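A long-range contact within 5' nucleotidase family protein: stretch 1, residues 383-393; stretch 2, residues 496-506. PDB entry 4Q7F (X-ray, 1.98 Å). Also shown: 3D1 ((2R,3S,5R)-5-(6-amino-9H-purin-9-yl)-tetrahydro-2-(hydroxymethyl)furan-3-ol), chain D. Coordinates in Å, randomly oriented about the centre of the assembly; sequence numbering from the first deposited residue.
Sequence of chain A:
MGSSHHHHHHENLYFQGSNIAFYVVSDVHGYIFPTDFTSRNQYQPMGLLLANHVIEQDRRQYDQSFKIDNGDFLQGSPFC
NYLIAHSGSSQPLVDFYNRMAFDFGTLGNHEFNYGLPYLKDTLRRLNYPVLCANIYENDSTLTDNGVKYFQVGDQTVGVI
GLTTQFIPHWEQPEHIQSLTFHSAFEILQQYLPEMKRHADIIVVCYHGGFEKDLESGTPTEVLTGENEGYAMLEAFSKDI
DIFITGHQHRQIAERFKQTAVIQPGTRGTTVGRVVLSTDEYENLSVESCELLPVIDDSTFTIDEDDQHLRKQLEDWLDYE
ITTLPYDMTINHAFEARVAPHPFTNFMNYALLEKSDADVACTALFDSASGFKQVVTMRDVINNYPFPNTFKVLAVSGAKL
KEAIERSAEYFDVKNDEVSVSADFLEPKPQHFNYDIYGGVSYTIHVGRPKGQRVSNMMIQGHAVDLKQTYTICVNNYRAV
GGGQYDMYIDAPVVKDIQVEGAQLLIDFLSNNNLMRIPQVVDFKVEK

Stretch 1 (383-393) NYPFPNTFKVL
Stretch 2 496-506: DIQVEGAQLLI

Two strands pair antiparallel, and the loop before one packs against the helix that follows the other, burying 683 Å² in all. Phe390 and Ile497 form the hydrogen-bonded pair, Phe390 N to Ile497 O at 3.0 Å and Ile497 N to Phe390 O at 2.8 Å; Lys391 and Asp496 are the next, non-hydrogen-bonded pair, CA atoms 4.8 Å apart. At the helix start, Gly501 N donates to Asn388 O (2.9 Å).

Phe390 (chi1 m, chi2 86°) shares a sheet face with Ile497 (m, t), CB to CB 4.1 Å. The rotamer of Phe390 carries its ring along the partner chain, so Phe390 CE1 meets Leu504 CD1 at 3.7 Å, while Val499 O, buried without a hydrogen-bond partner, lies at the ring edge, 3.3 Å from Phe390 CD1. On the other face, Lys391 (m, t, t, p) curls NZ into a long salt bridge with Asp496 OD1 (3.7 Å); a water joins both to Thr389 OG1 and Phe390 O.

Tyr384, chi1 t (-150°), lays its ring face over Gly501, whose CA sits 3.9 Å from the ring centroid. Glycine suits this place: an ideal CB would stand 2.4 Å from Tyr384 CD1. The CA-to-CB bond of Asn388 points away from the other stretch, and with chi1 m its amide pairs with the ligand's adenine, Asn388 ND2 to 3D1 N1 2.8 Å and 3D1 N6 to Asn388 OD1 2.9 Å.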

# COMPACT_ATOMS: atom_id res chain seq x y z
N ASN A 383 6.59 13.58 -2.50
CA ASN A 383 6.55 13.38 -3.96
C ASN A 383 6.99 11.98 -4.41
O ASN A 383 6.60 11.53 -5.47
CB ASN A 383 7.31 14.48 -4.65
CG ASN A 383 6.54 15.79 -4.61
OD1 ASN A 383 5.56 15.95 -5.33
ND2 ASN A 383 6.96 16.70 -3.76
N TYR A 384 7.76 11.28 -3.60
CA TYR A 384 8.14 9.89 -3.92
C TYR A 384 8.08 9.10 -2.63
O TYR A 384 9.11 8.87 -2.02
CB TYR A 384 9.56 9.78 -4.54
CG TYR A 384 9.59 8.61 -5.47
CD1 TYR A 384 9.60 7.31 -4.98
CD2 TYR A 384 9.44 8.79 -6.84
CE1 TYR A 384 9.56 6.24 -5.84
CE2 TYR A 384 9.39 7.71 -7.70
CZ TYR A 384 9.44 6.45 -7.20
OH TYR A 384 9.36 5.36 -8.03
N PRO A 385 6.87 8.64 -2.24
CA PRO A 385 6.70 7.98 -0.95
C PRO A 385 6.95 6.47 -0.90
O PRO A 385 6.69 5.86 0.12
CB PRO A 385 5.23 8.26 -0.62
CG PRO A 385 4.56 8.28 -1.97
CD PRO A 385 5.60 8.74 -2.97
N PHE A 386 7.47 5.88 -1.98
CA PHE A 386 7.76 4.46 -1.96
C PHE A 386 9.26 4.21 -2.07
O PHE A 386 9.98 5.00 -2.68
CB PHE A 386 7.01 3.73 -3.07
CG PHE A 386 5.53 3.76 -2.89
CD1 PHE A 386 4.92 2.97 -1.91
CD2 PHE A 386 4.73 4.54 -3.70
CE1 PHE A 386 3.55 2.98 -1.74
CE2 PHE A 386 3.36 4.56 -3.54
CZ PHE A 386 2.77 3.78 -2.56
N PRO A 387 9.74 3.09 -1.51
CA PRO A 387 11.16 2.79 -1.65
C PRO A 387 11.47 2.00 -2.95
O PRO A 387 12.02 0.90 -2.92
CB PRO A 387 11.46 2.00 -0.38
CG PRO A 387 10.18 1.30 -0.04
CD PRO A 387 9.06 2.12 -0.62
N ASN A 388 11.12 2.59 -4.08
CA ASN A 388 11.36 1.98 -5.38
C ASN A 388 12.74 2.29 -5.95
O ASN A 388 13.24 3.41 -5.81
CB ASN A 388 10.43 2.54 -6.43
CG ASN A 388 8.97 2.33 -6.14
OD1 ASN A 388 8.14 3.18 -6.53
ND2 ASN A 388 8.63 1.24 -5.51
N THR A 389 13.33 1.30 -6.63
CA THR A 389 14.57 1.49 -7.35
C THR A 389 14.09 1.48 -8.80
O THR A 389 12.88 1.43 -9.06
CB THR A 389 15.58 0.38 -7.07
OG1 THR A 389 14.96 -0.87 -7.35
CG2 THR A 389 16.02 0.40 -5.59
N PHE A 390 15.02 1.53 -9.75
CA PHE A 390 14.61 1.60 -11.16
C PHE A 390 15.27 0.58 -12.07
O PHE A 390 16.33 0.02 -11.78
CB PHE A 390 14.84 3.02 -11.65
CG PHE A 390 14.15 4.04 -10.81
CD1 PHE A 390 14.77 4.54 -9.66
CD2 PHE A 390 12.84 4.42 -11.09
CE1 PHE A 390 14.10 5.44 -8.84
CE2 PHE A 390 12.17 5.32 -10.27
CZ PHE A 390 12.80 5.84 -9.16
N LYS A 391 14.63 0.34 -13.21
CA LYS A 391 15.15 -0.58 -14.16
C LYS A 391 14.95 -0.07 -15.56
O LYS A 391 13.88 0.50 -15.88
CB LYS A 391 14.51 -1.96 -13.99
CG LYS A 391 15.09 -2.76 -12.82
CD LYS A 391 14.51 -4.15 -12.76
CE LYS A 391 15.30 -5.05 -11.82
NZ LYS A 391 15.35 -4.49 -10.43
N VAL A 392 15.98 -0.21 -16.38
CA VAL A 392 15.86 0.14 -17.81
C VAL A 392 15.56 -1.17 -18.50
O VAL A 392 16.27 -2.14 -18.33
CB VAL A 392 17.10 0.81 -18.39
CG1 VAL A 392 16.85 1.14 -19.86
CG2 VAL A 392 17.40 2.08 -17.63
N LEU A 393 14.46 -1.18 -19.24
CA LEU A 393 14.00 -2.36 -19.93
C LEU A 393 14.00 -2.17 -21.42
O LEU A 393 13.70 -1.10 -21.88
CB LEU A 393 12.55 -2.64 -19.51
CG LEU A 393 12.36 -2.85 -18.01
CD1 LEU A 393 10.89 -3.21 -17.75
CD2 LEU A 393 13.29 -3.93 -17.51
N ASP A 496 20.09 -1.93 -14.09
CA ASP A 496 19.48 -2.11 -12.80
C ASP A 496 19.99 -0.94 -11.96
O ASP A 496 21.15 -0.93 -11.54
CB ASP A 496 19.92 -3.47 -12.24
CG ASP A 496 19.35 -3.77 -10.86
OD1 ASP A 496 18.73 -2.89 -10.24
OD2 ASP A 496 19.54 -4.90 -10.36
N ILE A 497 19.13 0.06 -11.75
CA ILE A 497 19.51 1.26 -11.03
C ILE A 497 19.09 1.16 -9.56
O ILE A 497 17.93 1.40 -9.21
CB ILE A 497 18.92 2.52 -11.70
CG1 ILE A 497 19.36 2.59 -13.17
CG2 ILE A 497 19.36 3.78 -10.96
CD1 ILE A 497 18.66 3.66 -13.96
N GLN A 498 20.06 0.82 -8.73
CA GLN A 498 19.84 0.62 -7.30
C GLN A 498 19.92 1.90 -6.48
O GLN A 498 20.62 1.99 -5.48
CB GLN A 498 20.82 -0.43 -6.75
CG GLN A 498 20.51 -1.84 -7.25
CD GLN A 498 19.19 -2.37 -6.68
OE1 GLN A 498 18.93 -2.25 -5.50
NE2 GLN A 498 18.38 -2.98 -7.53
N VAL A 499 19.19 2.91 -6.93
CA VAL A 499 19.08 4.15 -6.21
C VAL A 499 17.57 4.31 -6.07
O VAL A 499 16.84 4.24 -7.06
CB VAL A 499 19.68 5.35 -6.97
CG1 VAL A 499 19.40 6.64 -6.21
CG2 VAL A 499 21.18 5.16 -7.16
N GLU A 500 17.11 4.48 -4.83
CA GLU A 500 15.68 4.64 -4.56
C GLU A 500 15.21 6.03 -5.00
O GLU A 500 16.01 6.95 -5.14
CB GLU A 500 15.34 4.29 -3.09
CG GLU A 500 15.39 2.78 -2.88
CD GLU A 500 15.18 2.34 -1.45
OE1 GLU A 500 14.73 3.15 -0.65
OE2 GLU A 500 15.47 1.17 -1.14
N GLY A 501 13.91 6.14 -5.25
CA GLY A 501 13.33 7.35 -5.79
C GLY A 501 13.64 8.65 -5.07
O GLY A 501 14.03 9.62 -5.69
N ALA A 502 13.45 8.68 -3.76
CA ALA A 502 13.71 9.90 -3.01
C ALA A 502 15.17 10.34 -3.18
O ALA A 502 15.44 11.50 -3.50
CB ALA A 502 13.36 9.71 -1.54
N GLN A 503 16.11 9.40 -3.03
CA GLN A 503 17.52 9.72 -3.17
C GLN A 503 17.90 10.13 -4.61
O GLN A 503 18.74 11.03 -4.80
CB GLN A 503 18.37 8.54 -2.74
CG GLN A 503 19.84 8.89 -2.68
CD GLN A 503 20.11 9.99 -1.69
OE1 GLN A 503 19.62 9.97 -0.58
NE2 GLN A 503 20.95 10.95 -2.08
N LEU A 504 17.28 9.50 -5.60
CA LEU A 504 17.54 9.84 -6.98
C LEU A 504 17.17 11.31 -7.21
O LEU A 504 17.94 12.05 -7.81
CB LEU A 504 16.82 8.87 -7.94
CG LEU A 504 17.08 9.01 -9.44
CD1 LEU A 504 16.74 7.70 -10.15
CD2 LEU A 504 16.34 10.19 -10.04
N LEU A 505 16.02 11.74 -6.71
CA LEU A 505 15.61 13.15 -6.82
C LEU A 505 16.56 14.07 -6.03
O LEU A 505 16.91 15.15 -6.49
CB LEU A 505 14.16 13.35 -6.37
CG LEU A 505 13.09 12.62 -7.19
CD1 LEU A 505 11.71 12.98 -6.70
CD2 LEU A 505 13.21 12.93 -8.68
N ILE A 506 16.98 13.64 -4.85
CA ILE A 506 17.92 14.42 -4.05
C ILE A 506 19.25 14.60 -4.78
O ILE A 506 19.80 15.70 -4.81
CB ILE A 506 18.15 13.75 -2.68
CG1 ILE A 506 16.86 13.86 -1.84
CG2 ILE A 506 19.34 14.39 -1.97
CD1 ILE A 506 16.90 13.16 -0.48
O5' 3D1 D . -2.04 -3.19 -4.68
C5' 3D1 D . -0.86 -2.41 -4.86
C4' 3D1 D . -0.17 -2.18 -3.52
O4' 3D1 D . 1.11 -1.64 -3.82
C1' 3D1 D . 1.22 -0.28 -3.40
N9 3D1 D . 1.92 0.51 -4.45
C4 3D1 D . 3.24 0.57 -4.52
N3 3D1 D . 4.24 0.03 -3.79
C2 3D1 D . 5.52 0.27 -4.11
N1 3D1 D . 5.89 1.04 -5.17
C6 3D1 D . 4.99 1.63 -5.98
N6 3D1 D . 5.40 2.39 -7.03
C5 3D1 D . 3.56 1.40 -5.70
N7 3D1 D . 2.37 1.79 -6.22
C8 3D1 D . 1.39 1.23 -5.47
C2' 3D1 D . -0.18 0.18 -3.02
C3' 3D1 D . -0.81 -1.14 -2.61
O3' 3D1 D . -0.46 -1.41 -1.24
O HOH W 1 12.15 6.43 -2.22
O HOH W 2 16.15 -1.84 -9.86